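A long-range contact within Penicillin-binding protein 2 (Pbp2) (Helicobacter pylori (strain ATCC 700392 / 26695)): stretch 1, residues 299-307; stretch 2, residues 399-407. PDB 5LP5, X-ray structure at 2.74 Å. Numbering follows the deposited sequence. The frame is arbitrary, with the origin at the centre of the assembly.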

ATOM      1  N   LEU A 299      -8.862  -3.011 -24.629  1.00 36.42           N
ATOM      2  CA  LEU A 299      -8.382  -2.101 -25.648  1.00 34.77           C
ATOM      3  C   LEU A 299      -8.342  -0.671 -25.128  1.00 33.88           C
ATOM      4  O   LEU A 299      -9.352  -0.136 -24.643  1.00 33.05           O
ATOM      5  CB  LEU A 299      -9.254  -2.181 -26.896  1.00 34.98           C
ATOM      6  CG  LEU A 299      -8.773  -1.353 -28.100  1.00 35.84           C
ATOM      7  CD1 LEU A 299      -7.477  -1.890 -28.671  1.00 36.24           C
ATOM      8  CD2 LEU A 299      -9.827  -1.268 -29.197  1.00 36.71           C
ATOM      9  N   ASN A 300      -7.149  -0.087 -25.220  1.00 33.88           N
ATOM     10  CA  ASN A 300      -6.947   1.326 -25.042  1.00 34.85           C
ATOM     11  C   ASN A 300      -7.300   2.003 -26.366  1.00 34.96           C
ATOM     12  O   ASN A 300      -6.596   1.882 -27.356  1.00 32.43           O
ATOM     13  CB  ASN A 300      -5.492   1.606 -24.650  1.00 35.92           C
ATOM     14  CG  ASN A 300      -5.221   3.079 -24.382  1.00 34.75           C
ATOM     15  OD1 ASN A 300      -5.709   3.954 -25.094  1.00 35.26           O
ATOM     16  ND2 ASN A 300      -4.439   3.350 -23.347  1.00 33.99           N
ATOM     17  N   ARG A 301      -8.406   2.727 -26.369  1.00 36.33           N
ATOM     18  CA  ARG A 301      -8.917   3.312 -27.584  1.00 35.32           C
ATOM     19  C   ARG A 301      -8.417   4.731 -27.891  1.00 36.01           C
ATOM     20  O   ARG A 301      -8.607   5.195 -29.009  1.00 37.24           O
ATOM     21  CB  ARG A 301     -10.432   3.314 -27.512  1.00 36.82           C
ATOM     22  CG  ARG A 301     -11.027   1.921 -27.608  1.00 38.11           C
ATOM     23  CD  ARG A 301     -12.545   1.984 -27.578  1.00 39.93           C
ATOM     24  NE  ARG A 301     -13.157   0.705 -27.924  1.00 40.55           N
ATOM     25  CZ  ARG A 301     -13.203  -0.350 -27.113  1.00 43.74           C
ATOM     26  NH1 ARG A 301     -12.657  -0.319 -25.880  1.00 45.21           N
ATOM     27  NH2 ARG A 301     -13.793  -1.457 -27.539  1.00 44.17           N
ATOM     28  N   PHE A 302      -7.800   5.430 -26.930  1.00 33.80           N
ATOM     29  CA  PHE A 302      -7.256   6.760 -27.230  1.00 33.41           C
ATOM     30  C   PHE A 302      -5.801   6.733 -27.755  1.00 33.18           C
ATOM     31  O   PHE A 302      -5.366   7.676 -28.424  1.00 29.65           O
ATOM     32  CB  PHE A 302      -7.427   7.754 -26.047  1.00 34.51           C
ATOM     33  CG  PHE A 302      -6.761   7.335 -24.754  1.00 33.88           C
ATOM     34  CD1 PHE A 302      -5.392   7.499 -24.563  1.00 32.24           C
ATOM     35  CD2 PHE A 302      -7.515   6.799 -23.709  1.00 34.06           C
ATOM     36  CE1 PHE A 302      -4.780   7.100 -23.376  1.00 30.90           C
ATOM     37  CE2 PHE A 302      -6.900   6.411 -22.523  1.00 33.55           C
ATOM     38  CZ  PHE A 302      -5.531   6.566 -22.358  1.00 31.04           C
ATOM     39  N   ALA A 303      -5.080   5.645 -27.463  1.00 33.47           N
ATOM     40  CA  ALA A 303      -3.658   5.487 -27.840  1.00 34.44           C
ATOM     41  C   ALA A 303      -3.314   4.217 -28.629  1.00 36.99           C
ATOM     42  O   ALA A 303      -2.285   4.177 -29.311  1.00 36.18           O
ATOM     43  CB  ALA A 303      -2.792   5.537 -26.592  1.00 34.02           C
ATOM     44  N   ASN A 304      -4.141   3.177 -28.523  1.00 39.72           N
ATOM     45  CA  ASN A 304      -3.831   1.882 -29.150  1.00 42.78           C
ATOM     46  C   ASN A 304      -4.991   1.340 -29.981  1.00 43.82           C
ATOM     47  O   ASN A 304      -5.320   0.150 -29.921  1.00 45.93           O
ATOM     48  CB  ASN A 304      -3.414   0.872 -28.078  1.00 44.16           C
ATOM     49  CG  ASN A 304      -2.119   1.264 -27.409  1.00 45.08           C
ATOM     50  OD1 ASN A 304      -2.091   1.708 -26.260  1.00 43.73           O
ATOM     51  ND2 ASN A 304      -1.033   1.145 -28.147  1.00 47.94           N
ATOM     52  N   ALA A 305      -5.598   2.234 -30.754  1.00 42.01           N
ATOM     53  CA  ALA A 305      -6.727   1.907 -31.630  1.00 39.21           C
ATOM     54  C   ALA A 305      -6.751   2.920 -32.742  1.00 40.62           C
ATOM     55  O   ALA A 305      -6.521   4.124 -32.506  1.00 39.39           O
ATOM     56  CB  ALA A 305      -8.046   1.949 -30.889  1.00 37.06           C
ATOM     57  N   LEU A 306      -7.016   2.425 -33.950  1.00 41.58           N
ATOM     58  CA  LEU A 306      -6.969   3.229 -35.165  1.00 43.57           C
ATOM     59  C   LEU A 306      -8.366   3.333 -35.814  1.00 41.74           C
ATOM     60  O   LEU A 306      -9.102   2.356 -35.914  1.00 42.87           O
ATOM     61  CB  LEU A 306      -5.949   2.631 -36.146  1.00 48.30           C
ATOM     62  CG  LEU A 306      -4.443   2.798 -35.826  1.00 52.59           C
ATOM     63  CD1 LEU A 306      -3.543   1.910 -36.684  1.00 54.10           C
ATOM     64  CD2 LEU A 306      -4.018   4.262 -35.949  1.00 53.82           C
ATOM     65  N   TYR A 307      -8.729   4.539 -36.230  1.00 38.43           N
ATOM     66  CA  TYR A 307     -10.007   4.781 -36.885  1.00 36.71           C
ATOM     67  C   TYR A 307      -9.779   5.769 -38.039  1.00 37.02           C
ATOM     68  O   TYR A 307      -8.860   6.578 -37.974  1.00 37.32           O
ATOM     69  CB  TYR A 307     -11.018   5.404 -35.922  1.00 34.08           C
ATOM     70  CG  TYR A 307     -11.271   4.683 -34.612  1.00 31.28           C
ATOM     71  CD1 TYR A 307     -10.543   4.991 -33.474  1.00 30.21           C
ATOM     72  CD2 TYR A 307     -12.284   3.759 -34.499  1.00 30.30           C
ATOM     73  CE1 TYR A 307     -10.794   4.357 -32.273  1.00 28.88           C
ATOM     74  CE2 TYR A 307     -12.557   3.128 -33.302  1.00 29.55           C
ATOM     75  CZ  TYR A 307     -11.817   3.438 -32.185  1.00 29.24           C
ATOM     76  OH  TYR A 307     -12.076   2.820 -30.977  1.00 29.00           O
ATOM     77  N   ASP A 399       2.941   9.866 -22.538  1.00 29.59           N
ATOM     78  CA  ASP A 399       3.706   9.084 -21.571  1.00 30.84           C
ATOM     79  C   ASP A 399       2.975   7.792 -21.127  1.00 32.95           C
ATOM     80  O   ASP A 399       2.665   7.579 -19.942  1.00 32.49           O
ATOM     81  CB  ASP A 399       4.160   9.958 -20.381  1.00 30.24           C
ATOM     82  CG  ASP A 399       3.009  10.596 -19.615  1.00 29.61           C
ATOM     83  OD1 ASP A 399       1.900  10.745 -20.154  1.00 30.11           O
ATOM     84  OD2 ASP A 399       3.224  10.950 -18.449  1.00 29.16           O
ATOM     85  N   LEU A 400       2.701   6.946 -22.120  1.00 36.31           N
ATOM     86  CA  LEU A 400       2.242   5.578 -21.916  1.00 37.04           C
ATOM     87  C   LEU A 400       3.105   4.693 -22.787  1.00 38.34           C
ATOM     88  O   LEU A 400       3.831   5.188 -23.647  1.00 40.29           O
ATOM     89  CB  LEU A 400       0.777   5.421 -22.328  1.00 38.01           C
ATOM     90  CG  LEU A 400      -0.287   6.087 -21.470  1.00 37.88           C
ATOM     91  CD1 LEU A 400      -1.671   5.792 -22.048  1.00 39.29           C
ATOM     92  CD2 LEU A 400      -0.161   5.572 -20.049  1.00 37.54           C
ATOM     93  N   PRO A 401       3.038   3.369 -22.572  1.00 39.71           N
ATOM     94  CA  PRO A 401       3.729   2.474 -23.500  1.00 40.59           C
ATOM     95  C   PRO A 401       2.984   2.275 -24.835  1.00 40.50           C
ATOM     96  O   PRO A 401       1.744   2.318 -24.892  1.00 37.83           O
ATOM     97  CB  PRO A 401       3.804   1.155 -22.721  1.00 41.43           C
ATOM     98  CG  PRO A 401       3.270   1.427 -21.347  1.00 39.70           C
ATOM     99  CD  PRO A 401       2.409   2.634 -21.465  1.00 38.51           C
ATOM    100  N   ASN A 402       3.768   2.068 -25.886  1.00 43.28           N
ATOM    101  CA  ASN A 402       3.274   1.667 -27.204  1.00 45.95           C
ATOM    102  C   ASN A 402       2.199   2.567 -27.772  1.00 43.28           C
ATOM    103  O   ASN A 402       1.134   2.080 -28.080  1.00 45.87           O
ATOM    104  CB  ASN A 402       2.709   0.239 -27.160  1.00 49.81           C
ATOM    105  CG  ASN A 402       3.785  -0.822 -27.150  1.00 55.45           C
ATOM    106  OD1 ASN A 402       4.383  -1.131 -26.109  1.00 55.30           O
ATOM    107  ND2 ASN A 402       4.013  -1.425 -28.317  1.00 60.71           N
ATOM    108  N   GLU A 403       2.456   3.859 -27.937  1.00 40.84           N
ATOM    109  CA  GLU A 403       1.517   4.696 -28.685  1.00 37.81           C
ATOM    110  C   GLU A 403       1.568   4.359 -30.180  1.00 38.85           C
ATOM    111  O   GLU A 403       2.638   4.219 -30.758  1.00 38.68           O
ATOM    112  CB  GLU A 403       1.821   6.168 -28.494  1.00 35.87           C
ATOM    113  CG  GLU A 403       0.711   7.056 -29.011  1.00 34.88           C
ATOM    114  CD  GLU A 403       1.107   8.506 -29.063  1.00 34.75           C
ATOM    115  OE1 GLU A 403       2.127   8.865 -28.440  1.00 35.18           O
ATOM    116  OE2 GLU A 403       0.392   9.278 -29.731  1.00 34.45           O
ATOM    117  N   PHE A 404       0.401   4.225 -30.797  1.00 39.03           N
ATOM    118  CA  PHE A 404       0.313   3.926 -32.226  1.00 40.28           C
ATOM    119  C   PHE A 404       0.541   5.160 -33.081  1.00 42.54           C
ATOM    120  O   PHE A 404      -0.032   6.211 -32.821  1.00 45.75           O
ATOM    121  CB  PHE A 404      -1.065   3.362 -32.559  1.00 39.68           C
ATOM    122  CG  PHE A 404      -1.235   1.913 -32.225  1.00 41.19           C
ATOM    123  CD1 PHE A 404      -0.274   1.223 -31.474  1.00 40.79           C
ATOM    124  CD2 PHE A 404      -2.383   1.243 -32.618  1.00 40.41           C
ATOM    125  CE1 PHE A 404      -0.444  -0.105 -31.164  1.00 39.15           C
ATOM    126  CE2 PHE A 404      -2.559  -0.084 -32.293  1.00 40.13           C
ATOM    127  CZ  PHE A 404      -1.583  -0.759 -31.578  1.00 40.31           C
ATOM    128  N   VAL A 405       1.375   5.022 -34.102  1.00 46.76           N
ATOM    129  CA  VAL A 405       1.404   5.985 -35.210  1.00 46.78           C
ATOM    130  C   VAL A 405       0.312   5.603 -36.163  1.00 47.22           C
ATOM    131  O   VAL A 405      -0.097   4.430 -36.247  1.00 50.95           O
ATOM    132  CB  VAL A 405       2.744   6.009 -36.003  1.00 46.40           C
ATOM    133  CG1 VAL A 405       3.890   6.457 -35.099  1.00 47.95           C
ATOM    134  CG2 VAL A 405       3.056   4.664 -36.669  1.00 44.55           C
ATOM    135  N   GLY A 406      -0.137   6.583 -36.917  1.00 46.53           N
ATOM    136  CA  GLY A 406      -1.195   6.316 -37.862  1.00 49.43           C
ATOM    137  C   GLY A 406      -0.692   5.813 -39.194  1.00 46.76           C
ATOM    138  O   GLY A 406       0.349   5.169 -39.299  1.00 42.97           O
ATOM    139  N   ILE A 407      -1.491   6.107 -40.202  1.00 46.70           N
ATOM    140  CA  ILE A 407      -1.105   5.983 -41.573  1.00 48.29           C
ATOM    141  C   ILE A 407      -1.672   7.191 -42.270  1.00 45.40           C
ATOM    142  O   ILE A 407      -2.889   7.346 -42.347  1.00 42.90           O
ATOM    143  CB  ILE A 407      -1.715   4.725 -42.211  1.00 51.23           C
ATOM    144  CG1 ILE A 407      -1.042   3.479 -41.645  1.00 51.92           C
ATOM    145  CG2 ILE A 407      -1.553   4.765 -43.724  1.00 53.69           C
ATOM    146  CD1 ILE A 407      -1.792   2.207 -41.950  1.00 53.53           C
TER

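Two irregular segments of Pbp2, neither a regular helix nor a strand, meet in a small contact that buries 441 Å² in total and is held by two hydrogen bonds with apolar packing around them. Leu299 does not reach stretch 2. Asn300 points toward it, and ND2 lies 3.9 Å from Leu400 CD1, a van der Waals approach; its OD1 is turned to its own segment, accepting a hydrogen bond from Ala303 N (3.0 Å) and a weak one from Phe302 N (3.1 Å). Together with a weak backbone bond from Asn304 N to Asn300 O (3.0 Å), these bonds accompany a compact turn of residues 300-304. Arg301 is out of reach. Phe302 starts sideways, but its ring comes nearer, and CE1 meets Leu400 CD1 at 3.6 Å, with the methyl at the ring edge, near its plane. Ala303 contributes its carbonyl: O accepts a nearly straight hydrogen bond from Phe404 N (3.1 Å, 169°), tying the two backbones together where Ala303 and Glu403 have their CA atoms 5.3 Å apart. Asn304 is the most intimate residue of stretch 1. Asn304 ND2 donates to Asn402 O at 2.4 Å, very short for such a bond and best read with caution at 2.74 Å resolution, while Asn304 CA sits over one face of the Phe404 ring, 3.9 Å from its centroid and 13° off the normal, a CH-pi contact. Phe404 thus contributes twice, its N in the hydrogen bond to Ala303 O and its ring over Asn304 CA. Ala305 turns its CB away, yet its N lies 3.8 Å from Phe404 CD2. Leu306 points toward stretch 2 and packs at the edge of the same ring, CG to Phe404 CD2 4.1 Å; Leu306 CD2 also lies 4.0 Å from Gly406 CA. Tyr307 is out of reach, and the contact ends.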